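Local coordinates for geranyl diphosphate synthase small subunit (Antirrhinum majus, PDB 3QKC) that forms the small subunit of geranyl diphosphate synthase, probably modulating a catalytic large subunit so that the enzyme makes geranyl diphosphate, the C10 monoterpene precursor, at the interface of chains A and B. Sequence-based numbering; all coordinates share one arbitrary frame. Chains: chain A/B, Geranyl diphosphate synthase small subunit.

Contact 1: the interface of chains A and B. Residues chain A 89, 94; chain B 87-88, 105-107, 109.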
# COMPACT_ATOMS: atom_id res chain seq x y z
N LEU A 89 -14.60 -13.24 8.55
CA LEU A 89 -13.59 -13.65 9.52
C LEU A 89 -14.10 -14.83 10.36
O LEU A 89 -15.02 -15.54 9.95
CB LEU A 89 -13.20 -12.47 10.42
CG LEU A 89 -12.48 -11.29 9.74
CD1 LEU A 89 -12.35 -10.14 10.71
CD2 LEU A 89 -11.12 -11.70 9.17
N MET A 94 -16.82 -7.56 8.87
CA MET A 94 -16.98 -6.33 9.63
C MET A 94 -18.27 -5.62 9.24
O MET A 94 -18.91 -4.98 10.08
CB MET A 94 -15.78 -5.40 9.39
CG MET A 94 -14.52 -5.76 10.18
SD MET A 94 -13.13 -4.68 9.73
CE MET A 94 -12.10 -4.85 11.14
N LEU B 87 -3.41 -14.41 10.29
CA LEU B 87 -4.73 -13.92 10.63
C LEU B 87 -5.76 -15.06 10.65
O LEU B 87 -5.94 -15.76 9.65
CB LEU B 87 -5.14 -12.87 9.60
CG LEU B 87 -6.54 -12.31 9.76
CD1 LEU B 87 -6.61 -11.50 11.04
CD2 LEU B 87 -6.87 -11.44 8.57
N PRO B 88 -6.44 -15.26 11.81
CA PRO B 88 -7.51 -16.27 11.88
C PRO B 88 -8.71 -15.90 11.01
O PRO B 88 -9.38 -14.90 11.26
CB PRO B 88 -7.90 -16.26 13.37
CG PRO B 88 -6.71 -15.72 14.07
CD PRO B 88 -6.14 -14.69 13.13
N PRO B 105 -9.05 -10.80 15.47
CA PRO B 105 -8.79 -10.90 14.03
C PRO B 105 -9.14 -9.62 13.26
O PRO B 105 -8.37 -9.20 12.37
CB PRO B 105 -9.68 -12.07 13.61
CG PRO B 105 -9.67 -12.98 14.83
CD PRO B 105 -9.66 -12.04 16.01
N ASN B 106 -10.27 -8.98 13.61
CA ASN B 106 -10.72 -7.84 12.85
C ASN B 106 -9.72 -6.66 12.91
O ASN B 106 -9.42 -6.05 11.89
CB ASN B 106 -12.16 -7.43 13.21
CG ASN B 106 -12.36 -7.19 14.70
OD1 ASN B 106 -11.41 -7.17 15.48
ND2 ASN B 106 -13.61 -7.00 15.09
N ILE B 107 -9.21 -6.39 14.11
CA ILE B 107 -8.15 -5.43 14.37
C ILE B 107 -6.85 -5.73 13.61
O ILE B 107 -6.29 -4.85 12.98
CB ILE B 107 -7.86 -5.37 15.90
CG1 ILE B 107 -9.11 -4.93 16.67
CG2 ILE B 107 -6.64 -4.49 16.20
CD1 ILE B 107 -9.54 -3.48 16.45
N LEU B 109 -6.62 -7.28 10.91
CA LEU B 109 -6.90 -7.07 9.48
C LEU B 109 -6.76 -5.59 9.07
O LEU B 109 -6.12 -5.29 8.08
CB LEU B 109 -8.29 -7.62 9.11
CG LEU B 109 -8.89 -7.21 7.76
CD1 LEU B 109 -8.15 -7.89 6.58
CD2 LEU B 109 -10.36 -7.54 7.72
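A:Leu89, on a loop whose backbone is nearly extended here (phi -100°, psi -160°), lies against B:Asn106 in the helical first turn of helix 105-124. The protein belongs to the all-helical isoprenyl diphosphate synthase family, and this patch joins a loop of one subunit to a helix start of the other. The leucine enters with its CD1 methyl, which sits 3.5 Å from B:Asn106 CA; the two side chains cross at about a right angle. Around that methyl, B:Pro105 and B:Leu109 add wider contacts from the same helix. The other branch, CD2, points toward B:Leu87 and the carbonyl of B:Pro88, where the fit is looser. A:Met94 comes in obliquely, its chain extended beyond CG, and delivers its terminal methyl CE to B:Asn106 CB at 3.3 Å. Thus CB of the asparagine is touched by both chain A residues. Its amide turns away from them: with chi1 54°, CG stands between the backbone N and the carbonyl carbon, and the side-chain oxygen OD1 folds back onto its own helix to accept a bond from B:Ile107 N at 2.7 Å. That bond is bent and its donor tilted from the carbonyl plane, but it probably helps hold the amide back.

Contact 2: the interface of chains A and B. Residues chain A 94, 158, 161; chain B 30, 32-33, 107, 110.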
# COMPACT_ATOMS: atom_id res chain seq x y z
N MET A 94 -16.82 -7.56 8.87
CA MET A 94 -16.98 -6.33 9.63
C MET A 94 -18.27 -5.62 9.24
O MET A 94 -18.91 -4.98 10.08
CB MET A 94 -15.78 -5.40 9.39
CG MET A 94 -14.52 -5.76 10.18
SD MET A 94 -13.13 -4.68 9.73
CE MET A 94 -12.10 -4.85 11.14
N TYR A 158 -11.61 1.14 12.21
CA TYR A 158 -11.30 0.91 13.64
C TYR A 158 -12.46 1.36 14.53
O TYR A 158 -12.93 0.60 15.36
CB TYR A 158 -9.95 1.56 14.05
CG TYR A 158 -9.52 1.36 15.50
CD1 TYR A 158 -9.85 2.29 16.50
CD2 TYR A 158 -8.76 0.25 15.87
CE1 TYR A 158 -9.45 2.11 17.84
CE2 TYR A 158 -8.36 0.05 17.19
CZ TYR A 158 -8.70 0.98 18.17
OH TYR A 158 -8.29 0.77 19.46
N LEU A 161 -16.01 -0.45 14.40
CA LEU A 161 -16.13 -1.68 15.17
C LEU A 161 -17.00 -1.55 16.43
O LEU A 161 -17.86 -2.39 16.68
CB LEU A 161 -14.74 -2.23 15.50
CG LEU A 161 -14.00 -2.84 14.30
CD1 LEU A 161 -12.61 -3.31 14.70
CD2 LEU A 161 -14.80 -3.97 13.69
N PRO B 30 -4.16 2.30 24.08
CA PRO B 30 -5.39 1.99 23.35
C PRO B 30 -5.70 2.86 22.12
O PRO B 30 -6.05 2.33 21.05
CB PRO B 30 -6.47 2.13 24.43
CG PRO B 30 -5.74 1.67 25.70
CD PRO B 30 -4.24 1.76 25.45
N SER B 32 -6.50 4.53 18.95
CA SER B 32 -6.42 4.33 17.50
C SER B 32 -5.67 3.07 17.06
O SER B 32 -5.21 2.26 17.89
CB SER B 32 -5.90 5.58 16.79
OG SER B 32 -6.96 6.48 16.57
N VAL B 33 -5.60 2.91 15.73
CA VAL B 33 -4.86 1.82 15.11
C VAL B 33 -3.39 1.84 15.49
O VAL B 33 -2.69 0.86 15.26
CB VAL B 33 -5.01 1.77 13.56
CG1 VAL B 33 -6.28 1.02 13.17
CG2 VAL B 33 -4.94 3.17 12.91
N ILE B 107 -9.21 -6.39 14.11
CA ILE B 107 -8.15 -5.43 14.37
C ILE B 107 -6.85 -5.73 13.61
O ILE B 107 -6.29 -4.85 12.98
CB ILE B 107 -7.86 -5.37 15.90
CG1 ILE B 107 -9.11 -4.93 16.67
CG2 ILE B 107 -6.64 -4.49 16.20
CD1 ILE B 107 -9.54 -3.48 16.45
N LEU B 110 -7.32 -4.70 9.88
CA LEU B 110 -7.19 -3.25 9.73
C LEU B 110 -5.77 -2.78 9.87
O LEU B 110 -5.31 -1.91 9.12
CB LEU B 110 -7.99 -2.52 10.82
CG LEU B 110 -9.44 -2.91 10.90
CD1 LEU B 110 -10.23 -2.06 11.92
CD2 LEU B 110 -9.99 -2.80 9.50
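A:Tyr158 reaches out of helix 153-160 between the B:Ser32-B:Val33 loop and B:Ile107. Its CG stands anti to the backbone N (chi1 -179°), which sends the ring away from its own helix and across to chain B. Starting at the root, CB meets the B:Val33 methyl CG1 at 3.8 Å, and CG stays beside that methyl. On one flank CD2 also reaches B:Val33 CG1, while CE2 touches B:Ile107 CD1 at 3.8 Å, the isoleucine coming from the opposite side of the ring plane to the loop. On the other flank CE1 lies 3.8 Å from B:Ser32 CA. The peptide joining B:Ser32 to B:Val33 covers one face, with the valine N over the ring centre. CZ runs under B:Ser32 O, and at the tip the phenol OH is 3.2 Å from the carbonyl O of B:Pro30, a distance suited to a hydrogen bond donated by the hydroxyl. Beside the ring, A:Leu161 CD1 packs on B:Ile107 CD1 at 3.5 Å, and A:Met94 CE meets B:Leu110 CG tip to tip, rather tightly, at 3.3 Å. The site lies where the end of helix 153-160 of chain A faces the early turns of helix 105-124 of chain B and the loop leading into that subunit's helix 34-43.

Contact 3: the interface of chains A and B. Residues chain A 33-34, 37, 114, 118; chain B 149-150, 154-155.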
# COMPACT_ATOMS: atom_id res chain seq x y z
N VAL A 33 -2.78 -13.86 -8.89
CA VAL A 33 -3.71 -12.98 -8.23
C VAL A 33 -4.59 -12.25 -9.22
O VAL A 33 -5.54 -11.59 -8.82
CB VAL A 33 -2.99 -11.86 -7.44
CG1 VAL A 33 -3.81 -11.50 -6.21
CG2 VAL A 33 -1.58 -12.23 -7.09
N PHE A 34 -4.29 -12.35 -10.52
CA PHE A 34 -4.96 -11.47 -11.46
C PHE A 34 -6.45 -11.71 -11.62
O PHE A 34 -7.22 -10.74 -11.69
CB PHE A 34 -4.20 -11.31 -12.77
CG PHE A 34 -3.10 -10.30 -12.67
CD1 PHE A 34 -1.77 -10.70 -12.69
CD2 PHE A 34 -3.40 -8.96 -12.49
CE1 PHE A 34 -0.75 -9.77 -12.56
CE2 PHE A 34 -2.38 -8.01 -12.35
CZ PHE A 34 -1.07 -8.41 -12.39
N MET A 37 -8.14 -10.29 -8.56
CA MET A 37 -7.92 -8.83 -8.69
C MET A 37 -8.79 -8.17 -9.75
O MET A 37 -9.38 -7.12 -9.50
CB MET A 37 -6.44 -8.49 -8.92
CG MET A 37 -6.15 -6.98 -8.90
SD MET A 37 -4.40 -6.51 -8.96
CE MET A 37 -3.66 -7.93 -8.12
N GLY A 114 -2.89 -7.16 -2.35
CA GLY A 114 -2.23 -6.82 -3.60
C GLY A 114 -2.76 -5.56 -4.26
O GLY A 114 -2.01 -4.83 -4.90
N PHE A 118 -0.74 -1.84 -5.74
CA PHE A 118 -0.94 -1.81 -7.17
C PHE A 118 -1.39 -0.42 -7.63
O PHE A 118 -0.82 0.15 -8.56
CB PHE A 118 -1.97 -2.86 -7.57
CG PHE A 118 -2.09 -3.06 -9.05
CD1 PHE A 118 -2.98 -2.31 -9.80
CD2 PHE A 118 -1.30 -4.01 -9.70
CE1 PHE A 118 -3.09 -2.50 -11.16
CE2 PHE A 118 -1.40 -4.20 -11.07
CZ PHE A 118 -2.31 -3.44 -11.80
N GLY B 149 2.94 -6.78 -3.98
CA GLY B 149 1.88 -7.23 -4.91
C GLY B 149 2.04 -8.51 -5.73
O GLY B 149 2.65 -9.48 -5.27
N SER B 150 1.46 -8.48 -6.94
CA SER B 150 1.39 -9.60 -7.91
C SER B 150 2.72 -10.19 -8.36
O SER B 150 2.77 -11.31 -8.87
CB SER B 150 0.66 -9.14 -9.18
OG SER B 150 -0.15 -8.00 -8.94
N VAL B 154 2.16 -11.45 -2.37
CA VAL B 154 0.78 -11.88 -2.58
C VAL B 154 0.72 -13.06 -3.57
O VAL B 154 -0.00 -14.04 -3.34
CB VAL B 154 -0.08 -10.64 -3.03
CG1 VAL B 154 -1.32 -11.05 -3.75
CG2 VAL B 154 -0.39 -9.73 -1.80
N GLU B 155 1.50 -12.98 -4.64
CA GLU B 155 1.64 -14.08 -5.59
C GLU B 155 2.11 -15.36 -4.87
O GLU B 155 1.49 -16.42 -5.00
CB GLU B 155 2.57 -13.68 -6.74
CG GLU B 155 2.71 -14.72 -7.85
CD GLU B 155 1.39 -15.05 -8.55
OE1 GLU B 155 1.39 -15.97 -9.41
OE2 GLU B 155 0.35 -14.39 -8.28
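A:Val33 and B:Val154 form the tight part of this contact between the two helical subunits. Their side chains cross at about a right angle, CG1 to CG1 at 3.5 Å, and A:Val33 CG2 also touches the B:Val154 CG1 methyl. The valine's other methyl, CG2, packs 3.6 Å from A:Gly114 N in helix 105-126. Next to them B:Ser150, which hides 77 Å² of its surface, pushes its CB and OG above the ring plane of A:Phe34 near the outer rim; CB is 3.7 Å from CE1. The serine oxygen also meets the A:Met37 methyl CE at 3.6 Å, and the sulfur of that methionine rests over a face of A:Phe118. With an alanine at A:Phe34 the ring would be gone, and B:Ser150 would probably lose the surface its CB and OG rest on and be freer to turn. Beyond the valines, A:Val33 N donates at 3.2 Å, fairly straight (155° at H), to carboxylate oxygen OE2 of B:Glu155, which receives it through its syn lone pair; a bend at chi2 (60°) swings the carboxylate back to that amide. The fit is looser at B:Gly149, whose CA is 4.3 Å from A:Gly114 CA, and at A:Phe118, with CD2 4.2 Å from B:Ser150 OG. The site probably helps hold the two subunits together in the deposited dimer.

Contacts 1 and 2 adjoin, their C-alpha centres about 10 Å apart, and share A:Met94 and B:Ile107; helix 105-124 of chain B serves both. Contact 3 lies about 20 Å from contact 1 and about 24 Å from contact 2, again between C-alpha centres. Two-fold symmetry links them further: the twin of contact 3 brings B:Val33 and helix 153-160 of chain A together, so it continues contact 2 through the same valine and helix. The three patches and their twins thus spread along the deposited homodimer; whether the small subunit pairs this way in the functional enzyme, probably with a large subunit, the structure alone does not show.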